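Side-chain contacts in putative polysaccharide deacetylase (Bdellovibrio bacteriovorus HD100, PDB 5JP6), which probably removes acetyl groups from peptidoglycan as a zinc-dependent hydrolase of carbohydrate esterase family 4: residues S129-A134 with Q139-F144; A186-L191 with A218-V223; E314-R319 with Q338-E343; A322-Q327 with R355-V360; V332-I337 with P346-E351. The protein carries 1 engineered substitution. All blocks are in the same frame, centred on the assembly; numbering follows the deposited sequence. Where two conformers were deposited one is given.

Interactions 2, 3 and 5 are buried, whereas interactions 1 and 4 are only partly so. Interaction 5 is a purely aromatic pair between strand and helix; interaction 3, whose centre is about 7 Å from that of interaction 5, brings one leucine against the same helix 339-354. Interaction 4 takes the far end of helix 313-327, which interaction 3 also uses, and adds a salt bridge and a phenolic hydrogen bond. Interaction 2 joins helix 183-193 to the turn after helix 211-219 through apolar contact and one water. In interaction 1 two loop segments meet with a weak hydrogen bond across them, and side-chain and backbone bonds tie them to helix 339-354.

Interaction 1: residues S129-A134 with Q139-F144; sequences SVPGHA and QSRNSF
Val130 and Arg141 bring the two loop segments closest, their CA atoms 5.9 Å apart, and neither segment forms regular helix or strand. Arg141 reaches back over the other segment with its chain extended from CG to NE. Its NH1 lies 2.7 Å from Ser129 O, but the N-H points well off the oxygen (122°), so the bond is weak, and the carbonyl approaches the guanidinium obliquely. Pro131 CD sits over the centre of one guanidinium face, 3.9 Å from its plane, with the two side chains crossing at about a right angle. Val130 CG1 packs 4.0 Å from Ser140 CB and touches Asn142 OD1 at 3.5 Å; this amide oxygen is buried by the contact and has no polar partner in the model. Ser140 OG accepts a nearly straight bond from Asn142 N (3.1 Å, 162°), forming an ST turn that ties the serine to the backbone two residues on. The same OG also bonds Glu193, at the end of helix 183-193. Helix 339-354 packs against both loop segments: Gln347 accepts from Val130 N through OE1, its NE2 is hydrogen-bonded to Ser129 OG, and Pro346 O receives Asn142 ND2.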
# COMPACT_ATOMS: atom_id res chain seq x y z
N SER A 129 -1.13 -0.70 -23.31
CA SER A 129 -2.01 0.13 -24.13
C SER A 129 -2.49 1.35 -23.38
O SER A 129 -2.80 2.37 -24.00
CB SER A 129 -3.17 -0.66 -24.72
OG SER A 129 -4.11 -0.97 -23.73
N VAL A 130 -2.50 1.26 -22.05
CA VAL A 130 -2.89 2.38 -21.17
C VAL A 130 -1.80 2.64 -20.15
O VAL A 130 -1.85 2.14 -19.04
CB VAL A 130 -4.25 2.15 -20.47
CG1 VAL A 130 -4.66 3.42 -19.75
CG2 VAL A 130 -5.32 1.76 -21.48
N PRO A 131 -0.75 3.32 -20.58
CA PRO A 131 0.38 3.47 -19.68
C PRO A 131 0.04 4.35 -18.48
O PRO A 131 -0.87 5.16 -18.55
CB PRO A 131 1.47 4.09 -20.56
CG PRO A 131 0.71 4.79 -21.64
CD PRO A 131 -0.50 3.92 -21.90
N GLY A 132 0.76 4.14 -17.39
CA GLY A 132 0.71 4.97 -16.23
C GLY A 132 2.08 5.52 -15.91
O GLY A 132 2.99 5.35 -16.69
N HIS A 133 2.19 6.25 -14.81
CA HIS A 133 3.44 6.77 -14.34
C HIS A 133 3.29 7.11 -12.88
O HIS A 133 2.49 7.98 -12.53
CB HIS A 133 3.87 8.02 -15.08
CG HIS A 133 5.34 8.19 -15.13
ND1 HIS A 133 6.12 8.21 -13.99
CD2 HIS A 133 6.19 8.33 -16.17
CE1 HIS A 133 7.38 8.34 -14.33
NE2 HIS A 133 7.45 8.41 -15.66
N ALA A 134 4.11 6.48 -12.05
CA ALA A 134 4.00 6.70 -10.62
C ALA A 134 4.62 7.99 -10.15
O ALA A 134 4.37 8.39 -9.02
CB ALA A 134 4.62 5.56 -9.86
N GLN A 139 -2.12 12.23 -17.66
CA GLN A 139 -3.49 11.92 -18.00
C GLN A 139 -3.40 10.71 -18.92
O GLN A 139 -2.84 10.74 -20.04
CB GLN A 139 -4.23 13.10 -18.66
CG GLN A 139 -5.66 12.76 -19.11
CD GLN A 139 -6.31 13.88 -19.90
OE1 GLN A 139 -6.76 13.68 -21.03
NE2 GLN A 139 -6.35 15.06 -19.32
N SER A 140 -3.92 9.63 -18.42
CA SER A 140 -3.90 8.37 -19.21
C SER A 140 -4.89 8.52 -20.35
O SER A 140 -5.63 9.51 -20.46
CB SER A 140 -4.27 7.16 -18.35
OG SER A 140 -5.62 7.12 -18.15
N ARG A 141 -4.88 7.50 -21.21
CA ARG A 141 -5.78 7.44 -22.33
C ARG A 141 -7.20 7.11 -21.96
O ARG A 141 -8.06 7.09 -22.82
CB ARG A 141 -5.26 6.38 -23.32
CG ARG A 141 -3.93 6.76 -23.96
CD ARG A 141 -3.36 5.64 -24.81
NE ARG A 141 -1.96 5.93 -25.15
CZ ARG A 141 -1.08 5.05 -25.64
NH1 ARG A 141 -1.42 3.78 -25.87
NH2 ARG A 141 0.15 5.44 -25.91
N ASN A 142 -7.45 6.82 -20.67
CA ASN A 142 -8.81 6.43 -20.23
C ASN A 142 -9.77 7.56 -20.37
O ASN A 142 -9.56 8.61 -19.78
CB ASN A 142 -8.82 5.92 -18.79
CG ASN A 142 -8.23 4.55 -18.63
OD1 ASN A 142 -8.17 3.78 -19.59
ND2 ASN A 142 -7.84 4.19 -17.35
N SER A 143 -10.85 7.34 -21.10
CA SER A 143 -11.93 8.35 -21.24
C SER A 143 -13.27 7.63 -21.15
O SER A 143 -14.12 7.74 -22.02
CB SER A 143 -11.82 9.10 -22.54
OG SER A 143 -11.57 8.15 -23.52
N PHE A 144 -13.43 6.91 -20.07
CA PHE A 144 -14.70 6.31 -19.67
C PHE A 144 -14.94 6.71 -18.23
O PHE A 144 -14.03 7.21 -17.57
CB PHE A 144 -14.73 4.78 -19.83
CG PHE A 144 -13.78 4.05 -18.92
CD1 PHE A 144 -12.46 3.79 -19.31
CD2 PHE A 144 -14.19 3.68 -17.65
CE1 PHE A 144 -11.58 3.16 -18.44
CE2 PHE A 144 -13.33 3.01 -16.80
CZ PHE A 144 -12.04 2.74 -17.18

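Interaction 2: residues A186-L191 with A218-V223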
# COMPACT_ATOMS: atom_id res chain seq x y z
N ALA A 186 -0.37 9.39 -7.94
CA ALA A 186 -0.59 8.73 -9.24
C ALA A 186 -1.85 7.84 -9.20
O ALA A 186 -2.64 7.85 -10.13
CB ALA A 186 0.62 7.91 -9.65
N ILE A 187 -2.02 7.11 -8.11
CA ILE A 187 -3.21 6.29 -7.93
C ILE A 187 -4.47 7.19 -7.90
O ILE A 187 -5.48 6.90 -8.57
CB ILE A 187 -3.05 5.32 -6.74
CG1 ILE A 187 -2.08 4.18 -7.12
CG2 ILE A 187 -4.41 4.81 -6.29
CD1 ILE A 187 -1.51 3.43 -5.94
N LEU A 188 -4.41 8.31 -7.18
CA LEU A 188 -5.53 9.26 -7.13
C LEU A 188 -5.89 9.76 -8.53
O LEU A 188 -7.06 9.86 -8.88
CB LEU A 188 -5.23 10.44 -6.22
CG LEU A 188 -5.13 10.15 -4.74
CD1 LEU A 188 -4.78 11.40 -3.96
CD2 LEU A 188 -6.43 9.56 -4.19
N ARG A 189 -4.87 10.10 -9.33
CA ARG A 189 -5.14 10.61 -10.69
C ARG A 189 -5.85 9.55 -11.51
O ARG A 189 -6.82 9.83 -12.20
CB ARG A 189 -3.85 11.00 -11.39
CG ARG A 189 -3.20 12.23 -10.79
CD ARG A 189 -2.06 12.72 -11.64
NE ARG A 189 -0.85 11.89 -11.52
CZ ARG A 189 0.11 12.06 -10.61
NH1 ARG A 189 0.01 12.98 -9.67
NH2 ARG A 189 1.18 11.27 -10.63
N ALA A 190 -5.38 8.32 -11.38
CA ALA A 190 -5.96 7.22 -12.16
C ALA A 190 -7.42 6.97 -11.76
O ALA A 190 -8.30 6.81 -12.61
CB ALA A 190 -5.14 5.96 -11.99
N LEU A 191 -7.68 6.97 -10.47
CA LEU A 191 -9.03 6.78 -9.98
C LEU A 191 -9.95 7.88 -10.43
O LEU A 191 -11.08 7.64 -10.89
CB LEU A 191 -9.03 6.65 -8.45
CG LEU A 191 -8.34 5.43 -7.86
CD1 LEU A 191 -8.16 5.59 -6.36
CD2 LEU A 191 -9.11 4.15 -8.12
N ALA A 218 -8.27 12.54 0.83
CA ALA A 218 -9.54 12.95 1.44
C ALA A 218 -10.37 13.82 0.46
O ALA A 218 -11.58 13.63 0.29
CB ALA A 218 -9.33 13.65 2.75
N ALA A 219 -9.70 14.78 -0.18
CA ALA A 219 -10.38 15.73 -1.03
C ALA A 219 -11.01 15.06 -2.28
O ALA A 219 -11.92 15.63 -2.87
CB ALA A 219 -9.45 16.85 -1.43
N ASP A 220 -10.49 13.89 -2.65
CA ASP A 220 -10.96 13.16 -3.82
C ASP A 220 -12.13 12.23 -3.49
O ASP A 220 -12.59 11.51 -4.36
CB ASP A 220 -9.83 12.42 -4.56
CG ASP A 220 -9.01 13.33 -5.50
OD1 ASP A 220 -9.23 14.58 -5.51
OD2 ASP A 220 -8.12 12.77 -6.18
N GLY A 221 -12.63 12.25 -2.24
CA GLY A 221 -13.87 11.54 -1.88
C GLY A 221 -13.72 10.10 -1.45
O GLY A 221 -14.70 9.39 -1.26
N HIS A 222 -12.48 9.68 -1.20
CA HIS A 222 -12.24 8.30 -0.84
C HIS A 222 -12.49 8.06 0.65
O HIS A 222 -12.51 8.99 1.46
CB HIS A 222 -10.81 7.92 -1.22
CG HIS A 222 -10.51 8.14 -2.66
ND1 HIS A 222 -11.11 7.43 -3.67
CD2 HIS A 222 -9.69 9.03 -3.25
CE1 HIS A 222 -10.65 7.87 -4.84
NE2 HIS A 222 -9.78 8.83 -4.60
N VAL A 223 -12.69 6.80 0.98
CA VAL A 223 -12.76 6.35 2.38
C VAL A 223 -11.34 6.20 2.90
O VAL A 223 -10.47 5.69 2.20
CB VAL A 223 -13.62 5.08 2.52
CG1 VAL A 223 -13.32 4.38 3.82
CG2 VAL A 223 -15.08 5.43 2.38
O HOH W 1 -8.92 10.28 -6.86
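Leu188 and His222 both turn their CG atoms away from the carbonyl carbon and beside the backbone N (chi1 -68° and -56°), which brings Leu188 CD2 to 3.4 Å from His222 CD2. Leu191, one turn further along its helix, puts CD1 3.7 Å from His222 CE1, so both leucines touch the imidazole, each at a slant to it. A water supplies the polar link. It lies in the ring plane at the edge of His222, 2.8 Å from NE2, and donates to Leu188 O at 2.8 Å and to Asp220 OD2 at 2.7 Å, bridging helix and turn. No direct hydrogen bond joins the segments. Gly221, with positive phi, closes helix 211-219 in a Schellman motif. The other ring nitrogen, His222 ND1, is bonded to Ala198 N just before strand 199-202, and Phe200 of that strand meets the imidazole edge-to-face while also touching both leucines. The contact sets the turn after helix 211-219 against helix 183-193, just before strand 223-227 joins the parallel sheet.

Interaction 3: residues E314-R319 with Q338-E343; sequences EQLLAR and QRRTAE
Leu316 CD2 meets the methylene chain of Arg340 rather than a guanidinium face, while the flat group of the neighbouring Arg339 is engaged at its edge by Glu343 within the same helix. There NE and NH2 of Arg339 grip a single oxygen side-on, with NE 2.9 Å and NH2 3.0 Å from Glu343 OE2. That oxygen lies 5° from the guanidinium plane, and both nitrogens reach it from one face of the carboxylate. Ala134 N adds another donor to OE2; Arg339 NH1 makes salt bridges to Glu94 and Asp118, and Glu343 OE1 pairs with Arg125. Across the contact itself the touch is small and of van der Waals kind, with no hydrogen bond: Leu316 CD2 is 3.9 Å from Arg340 CG and 4.1 Å from Thr341 OG1. The branch gets there because Leu316 CG stands opposite its backbone N (chi1 179°). Arg340 bends at chi3, leading its tip on to Asn313 OD1 and His120 NE2, and Thr341 OG1 is hydrogen-bonded to Asp307. Helix 313-327 here packs beside the first turns of helix 339-354, which Gln338 precedes at the N-cap position, and helix 110-126 lies against the arginines, Phe121 touching both Arg339 and Arg340.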
# COMPACT_ATOMS: atom_id res chain seq x y z
N GLU A 314 3.17 -6.70 -16.54
CA GLU A 314 2.34 -7.69 -17.23
C GLU A 314 1.86 -8.80 -16.29
O GLU A 314 0.69 -9.17 -16.24
CB GLU A 314 3.18 -8.28 -18.38
CG GLU A 314 2.45 -9.02 -19.46
CD GLU A 314 3.27 -9.03 -20.78
OE1 GLU A 314 3.22 -7.98 -21.49
OE2 GLU A 314 3.93 -10.07 -21.11
N GLN A 315 2.79 -9.35 -15.51
CA GLN A 315 2.47 -10.39 -14.56
C GLN A 315 1.48 -9.92 -13.45
O GLN A 315 0.53 -10.56 -13.13
CB GLN A 315 3.79 -10.96 -14.02
CG GLN A 315 3.56 -12.05 -12.98
CD GLN A 315 4.83 -12.78 -12.62
OE1 GLN A 315 5.83 -12.72 -13.32
NE2 GLN A 315 4.79 -13.45 -11.50
N LEU A 316 1.78 -8.71 -12.95
CA LEU A 316 0.92 -8.15 -11.91
C LEU A 316 -0.51 -7.97 -12.41
O LEU A 316 -1.45 -8.39 -11.75
CB LEU A 316 1.52 -6.83 -11.39
CG LEU A 316 0.70 -6.11 -10.29
CD1 LEU A 316 0.48 -7.06 -9.11
CD2 LEU A 316 1.39 -4.85 -9.86
N LEU A 317 -0.68 -7.37 -13.60
CA LEU A 317 -2.03 -7.17 -14.20
C LEU A 317 -2.68 -8.53 -14.40
O LEU A 317 -3.85 -8.66 -14.14
CB LEU A 317 -1.97 -6.40 -15.53
CG LEU A 317 -1.84 -4.91 -15.39
CD1 LEU A 317 -1.19 -4.30 -16.62
CD2 LEU A 317 -3.24 -4.33 -15.09
N ALA A 318 -1.92 -9.52 -14.87
CA ALA A 318 -2.47 -10.83 -15.14
C ALA A 318 -2.96 -11.51 -13.85
O ALA A 318 -4.05 -12.07 -13.82
CB ALA A 318 -1.45 -11.71 -15.86
N ARG A 319 -2.15 -11.40 -12.79
CA ARG A 319 -2.52 -12.04 -11.54
C ARG A 319 -3.74 -11.39 -10.91
O ARG A 319 -4.71 -12.07 -10.53
CB ARG A 319 -1.36 -12.02 -10.58
CG ARG A 319 -1.67 -12.57 -9.21
CD ARG A 319 -2.28 -13.97 -9.20
NE ARG A 319 -1.48 -14.99 -9.84
CZ ARG A 319 -0.60 -15.79 -9.24
NH1 ARG A 319 -0.32 -15.72 -7.96
NH2 ARG A 319 0.01 -16.72 -9.97
N GLN A 338 3.29 0.71 -3.24
CA GLN A 338 3.95 -0.14 -4.21
C GLN A 338 3.95 0.61 -5.57
O GLN A 338 2.90 0.81 -6.19
CB GLN A 338 3.22 -1.47 -4.37
CG GLN A 338 4.01 -2.51 -5.16
CD GLN A 338 5.24 -3.00 -4.38
OE1 GLN A 338 5.17 -3.50 -3.23
NE2 GLN A 338 6.38 -2.81 -4.96
N ARG A 339 5.13 1.00 -6.04
CA ARG A 339 5.22 1.78 -7.27
C ARG A 339 4.53 1.09 -8.43
O ARG A 339 3.77 1.72 -9.19
CB ARG A 339 6.66 2.12 -7.64
CG ARG A 339 6.71 2.75 -9.01
CD ARG A 339 8.00 3.43 -9.31
NE ARG A 339 7.92 4.04 -10.63
CZ ARG A 339 8.95 4.55 -11.28
NH1 ARG A 339 10.13 4.61 -10.71
NH2 ARG A 339 8.75 5.07 -12.48
N ARG A 340 4.75 -0.21 -8.56
CA ARG A 340 4.25 -0.89 -9.76
C ARG A 340 2.72 -0.88 -9.80
O ARG A 340 2.15 -0.84 -10.86
CB ARG A 340 4.78 -2.31 -9.83
CG ARG A 340 4.57 -2.98 -11.16
CD ARG A 340 5.33 -4.31 -11.19
NE ARG A 340 6.73 -4.22 -10.82
CZ ARG A 340 7.76 -4.06 -11.66
NH1 ARG A 340 7.59 -3.85 -12.94
NH2 ARG A 340 8.99 -4.09 -11.19
N THR A 341 2.10 -0.88 -8.62
CA THR A 341 0.65 -0.75 -8.55
C THR A 341 0.16 0.57 -9.12
O THR A 341 -0.84 0.60 -9.89
CB THR A 341 0.18 -0.99 -7.12
OG1 THR A 341 0.53 -2.32 -6.74
CG2 THR A 341 -1.34 -0.78 -6.95
N ALA A 342 0.87 1.66 -8.81
CA ALA A 342 0.52 2.97 -9.41
C ALA A 342 0.77 2.90 -10.94
O ALA A 342 -0.05 3.41 -11.74
CB ALA A 342 1.30 4.10 -8.76
N GLU A 343 1.87 2.25 -11.38
CA GLU A 343 2.18 2.20 -12.79
C GLU A 343 1.10 1.48 -13.60
O GLU A 343 0.88 1.82 -14.75
CB GLU A 343 3.52 1.48 -13.03
CG GLU A 343 4.74 2.19 -12.46
CD GLU A 343 5.22 3.34 -13.32
OE1 GLU A 343 4.98 3.39 -14.55
OE2 GLU A 343 5.92 4.23 -12.74

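Interaction 4: residues A322-Q327 with R355-V360; sequences ANVESQ and RGYSVV
Glu325, near the end of helix 313-327, divides its carboxylate between Tyr357 and Arg355, at a Schellman motif in the deacetylase domain of NodB type. Gly356, with positive phi, makes that turn after helix 339-354 and leads into strand 358-364. Tyr357 OH donates to Glu325 OE1 at 2.7 Å, from above the carboxylate plane (50° out of it). The other oxygen, OE2, uses its anti lone pair for the salt bridge with Arg355 NH1, 2.9 Å away, at an N-H angle of 161°. Glu325 reaches both by folding at chi2. Outside this first shell, Arg355 NE pairs with Glu351 one turn back in helix 339-354, so the guanidinium has a second carboxylate partner. Leu352 of the same helix touches both Val324 and Tyr357, and Lys169 forms a cation-pi contact with the tyrosine. As the CH-pi partner, the methyl carbon Val324 CG1 sits over the ring centre of Tyr357, 3.6 Å from the centroid and 12° off the normal.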
# COMPACT_ATOMS: atom_id res chain seq x y z
N ALA A 322 -6.80 -12.09 -13.12
CA ALA A 322 -7.20 -13.50 -12.97
C ALA A 322 -7.95 -13.73 -11.65
O ALA A 322 -8.97 -14.41 -11.62
CB ALA A 322 -5.99 -14.41 -13.06
N ASN A 323 -7.50 -13.09 -10.58
CA ASN A 323 -8.14 -13.27 -9.29
C ASN A 323 -9.47 -12.56 -9.25
O ASN A 323 -10.42 -13.06 -8.65
CB ASN A 323 -7.22 -12.80 -8.16
CG ASN A 323 -6.12 -13.80 -7.86
OD1 ASN A 323 -6.19 -14.97 -8.23
ND2 ASN A 323 -5.08 -13.32 -7.19
N VAL A 324 -9.56 -11.38 -9.86
CA VAL A 324 -10.87 -10.71 -9.98
C VAL A 324 -11.85 -11.65 -10.67
O VAL A 324 -12.97 -11.87 -10.17
CB VAL A 324 -10.78 -9.38 -10.79
CG1 VAL A 324 -12.16 -8.87 -11.15
CG2 VAL A 324 -9.99 -8.32 -9.99
N GLU A 325 -11.43 -12.22 -11.81
CA GLU A 325 -12.32 -13.08 -12.58
C GLU A 325 -12.70 -14.36 -11.85
O GLU A 325 -13.88 -14.79 -11.93
CB GLU A 325 -11.70 -13.38 -13.94
CG GLU A 325 -11.47 -12.18 -14.83
CD GLU A 325 -12.64 -11.74 -15.67
OE1 GLU A 325 -13.80 -12.05 -15.35
OE2 GLU A 325 -12.38 -11.04 -16.69
N SER A 326 -11.73 -14.94 -11.15
CA SER A 326 -11.92 -16.17 -10.36
C SER A 326 -12.97 -15.99 -9.25
O SER A 326 -13.83 -16.83 -9.02
CB SER A 326 -10.61 -16.49 -9.64
OG SER A 326 -9.84 -17.31 -10.42
N GLN A 327 -12.82 -14.88 -8.53
CA GLN A 327 -13.72 -14.55 -7.44
C GLN A 327 -15.06 -14.01 -7.91
O GLN A 327 -16.08 -14.23 -7.25
CB GLN A 327 -13.06 -13.54 -6.49
CG GLN A 327 -11.89 -14.11 -5.73
CD GLN A 327 -12.33 -15.16 -4.74
OE1 GLN A 327 -13.25 -14.94 -3.94
NE2 GLN A 327 -11.72 -16.31 -4.81
N ARG A 355 -14.00 -5.78 -18.82
CA ARG A 355 -14.46 -7.09 -18.35
C ARG A 355 -15.84 -7.07 -17.72
O ARG A 355 -16.32 -8.12 -17.29
CB ARG A 355 -13.42 -7.69 -17.40
CG ARG A 355 -12.10 -7.98 -18.12
CD ARG A 355 -10.95 -8.17 -17.15
NE ARG A 355 -9.68 -8.41 -17.83
CZ ARG A 355 -9.04 -9.56 -17.94
NH1 ARG A 355 -9.57 -10.68 -17.48
NH2 ARG A 355 -7.88 -9.60 -18.57
N GLY A 356 -16.47 -5.88 -17.64
CA GLY A 356 -17.83 -5.73 -17.16
C GLY A 356 -17.97 -5.54 -15.67
O GLY A 356 -19.06 -5.69 -15.12
N TYR A 357 -16.87 -5.17 -15.02
CA TYR A 357 -16.86 -4.98 -13.58
C TYR A 357 -17.19 -3.48 -13.26
O TYR A 357 -16.91 -2.57 -14.07
CB TYR A 357 -15.53 -5.49 -12.94
CG TYR A 357 -15.37 -7.00 -12.96
CD1 TYR A 357 -14.80 -7.65 -14.06
CD2 TYR A 357 -15.79 -7.79 -11.89
CE1 TYR A 357 -14.71 -9.02 -14.09
CE2 TYR A 357 -15.69 -9.16 -11.95
CZ TYR A 357 -15.17 -9.77 -13.06
OH TYR A 357 -15.03 -11.15 -13.10
N SER A 358 -17.77 -3.24 -12.08
CA SER A 358 -18.03 -1.91 -11.57
C SER A 358 -17.32 -1.73 -10.22
O SER A 358 -17.18 -2.66 -9.45
CB SER A 358 -19.54 -1.71 -11.37
OG SER A 358 -20.22 -1.94 -12.57
N VAL A 359 -16.84 -0.51 -9.95
CA VAL A 359 -16.14 -0.20 -8.74
C VAL A 359 -17.10 0.34 -7.67
O VAL A 359 -17.86 1.26 -7.93
CB VAL A 359 -14.98 0.78 -8.97
CG1 VAL A 359 -14.34 1.21 -7.64
CG2 VAL A 359 -13.93 0.16 -9.89
N VAL A 360 -17.05 -0.27 -6.49
CA VAL A 360 -17.94 0.10 -5.37
C VAL A 360 -17.14 0.67 -4.23
O VAL A 360 -16.11 0.12 -3.85
CB VAL A 360 -18.68 -1.15 -4.85
CG1 VAL A 360 -19.44 -0.87 -3.58
CG2 VAL A 360 -19.61 -1.68 -5.94

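Interaction 5: residues V332-I337 with P346-E351; sequences VLFHDI and PQFLRE
Phe334 and Phe348 meet without any hydrogen bond between their segments; the shortest sound polar bond within either one is helical, Glu351 N to Gln347 O at 2.9 Å, in the turn that carries Phe348. The rings form a T-shaped stack. Phe334 points its edge at Phe348, with CZ 3.7 Å above the centre of one face, the planes 85° apart and the centroids 5.1 Å from each other; the nearest carbons are Phe334 CE2 and Phe348 CE2, 3.7 Å apart. The helix ring extends toward the sheet because its CG is anti to the backbone N (chi1 174°). Strand 330-335 and helix 339-354 are the first two elements of a beta-alpha-beta crossover that returns in strand 358-364, both strands lying parallel to strand 170-176 between them. Val332 CG1 lies over one Phe334 face, offset toward the rim. Val320 and Leu321 of helix 313-327 pack against Phe348. Next to Phe334 in sequence, His335 NE2 is hydrogen-bonded to the OH of Tyr280, a zinc ligand, and the Phe334 side chain is about 10 Å from the zinc ion.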
# COMPACT_ATOMS: atom_id res chain seq x y z
N VAL A 332 -10.55 -6.04 -3.26
CA VAL A 332 -9.20 -6.21 -3.80
C VAL A 332 -8.18 -5.57 -2.87
O VAL A 332 -8.36 -4.40 -2.50
CB VAL A 332 -9.07 -5.54 -5.18
CG1 VAL A 332 -7.68 -5.83 -5.79
CG2 VAL A 332 -10.18 -5.99 -6.11
N LEU A 333 -7.11 -6.29 -2.58
CA LEU A 333 -6.00 -5.76 -1.78
C LEU A 333 -4.85 -5.27 -2.67
O LEU A 333 -4.19 -6.09 -3.34
CB LEU A 333 -5.45 -6.85 -0.86
CG LEU A 333 -4.25 -6.43 -0.01
CD1 LEU A 333 -4.58 -5.28 0.95
CD2 LEU A 333 -3.68 -7.62 0.76
N PHE A 334 -4.59 -3.95 -2.60
CA PHE A 334 -3.44 -3.27 -3.26
C PHE A 334 -2.70 -2.56 -2.09
O PHE A 334 -3.23 -2.35 -0.99
CB PHE A 334 -3.86 -2.24 -4.29
CG PHE A 334 -4.33 -2.80 -5.62
CD1 PHE A 334 -3.47 -3.55 -6.46
CD2 PHE A 334 -5.61 -2.51 -6.07
CE1 PHE A 334 -3.92 -3.97 -7.69
CE2 PHE A 334 -6.04 -2.91 -7.32
CZ PHE A 334 -5.20 -3.66 -8.09
N HIS A 335 -1.50 -2.11 -2.41
CA HIS A 335 -0.72 -1.19 -1.56
C HIS A 335 -0.36 0.04 -2.37
O HIS A 335 0.31 -0.08 -3.39
CB HIS A 335 0.53 -1.89 -1.04
CG HIS A 335 0.24 -3.09 -0.19
ND1 HIS A 335 -0.08 -4.31 -0.75
CD2 HIS A 335 0.12 -3.23 1.16
CE1 HIS A 335 -0.36 -5.16 0.24
NE2 HIS A 335 -0.24 -4.52 1.39
N ASP A 336 -0.78 1.23 -1.91
CA ASP A 336 -0.49 2.46 -2.69
C ASP A 336 0.99 2.87 -2.47
O ASP A 336 1.47 3.76 -3.17
CB ASP A 336 -1.48 3.62 -2.46
CG ASP A 336 -1.64 4.01 -1.02
OD1 ASP A 336 -1.78 3.08 -0.19
OD2 ASP A 336 -1.65 5.23 -0.71
N ILE A 337 1.71 2.20 -1.58
CA ILE A 337 3.16 2.38 -1.45
C ILE A 337 3.98 1.51 -2.41
O ILE A 337 5.22 1.58 -2.44
CB ILE A 337 3.64 2.15 0.01
CG1 ILE A 337 3.39 0.73 0.47
CG2 ILE A 337 2.95 3.14 0.95
CD1 ILE A 337 4.14 0.33 1.70
N PRO A 346 -3.98 2.78 -14.25
CA PRO A 346 -4.89 3.10 -15.37
C PRO A 346 -5.26 1.88 -16.23
O PRO A 346 -6.42 1.71 -16.59
CB PRO A 346 -4.08 4.12 -16.18
CG PRO A 346 -3.20 4.77 -15.15
CD PRO A 346 -2.79 3.67 -14.21
N GLN A 347 -4.30 1.01 -16.46
CA GLN A 347 -4.50 -0.15 -17.27
C GLN A 347 -5.49 -1.14 -16.55
O GLN A 347 -6.40 -1.74 -17.17
CB GLN A 347 -3.18 -0.83 -17.56
CG GLN A 347 -3.32 -1.98 -18.54
CD GLN A 347 -3.31 -1.53 -20.00
OE1 GLN A 347 -2.33 -0.98 -20.44
NE2 GLN A 347 -4.40 -1.70 -20.72
N PHE A 348 -5.31 -1.28 -15.25
CA PHE A 348 -6.17 -2.14 -14.43
C PHE A 348 -7.61 -1.66 -14.49
O PHE A 348 -8.53 -2.45 -14.66
CB PHE A 348 -5.66 -2.17 -12.99
CG PHE A 348 -6.57 -2.90 -12.05
CD1 PHE A 348 -6.69 -4.27 -12.11
CD2 PHE A 348 -7.35 -2.22 -11.11
CE1 PHE A 348 -7.52 -4.95 -11.23
CE2 PHE A 348 -8.20 -2.90 -10.27
CZ PHE A 348 -8.27 -4.26 -10.32
N LEU A 349 -7.79 -0.36 -14.29
CA LEU A 349 -9.12 0.21 -14.33
C LEU A 349 -9.80 0.02 -15.69
O LEU A 349 -10.98 -0.29 -15.75
CB LEU A 349 -9.05 1.67 -13.90
CG LEU A 349 -8.60 1.93 -12.44
CD1 LEU A 349 -8.26 3.40 -12.22
CD2 LEU A 349 -9.63 1.41 -11.46
N ARG A 350 -9.04 0.22 -16.76
CA ARG A 350 -9.58 -0.00 -18.09
C ARG A 350 -9.99 -1.46 -18.27
O ARG A 350 -11.07 -1.74 -18.81
CB ARG A 350 -8.58 0.45 -19.16
CG ARG A 350 -9.00 0.17 -20.62
CD ARG A 350 -10.33 0.78 -21.07
NE ARG A 350 -10.86 0.15 -22.29
CZ ARG A 350 -10.58 0.49 -23.54
NH1 ARG A 350 -9.77 1.50 -23.83
NH2 ARG A 350 -11.14 -0.19 -24.53
N GLU A 351 -9.17 -2.40 -17.81
CA GLU A 351 -9.54 -3.82 -17.91
C GLU A 351 -10.77 -4.17 -17.06
O GLU A 351 -11.60 -4.94 -17.53
CB GLU A 351 -8.37 -4.72 -17.59
CG GLU A 351 -7.42 -4.88 -18.76
CD GLU A 351 -8.13 -5.55 -19.94
OE1 GLU A 351 -8.72 -6.65 -19.74
OE2 GLU A 351 -8.13 -4.95 -21.03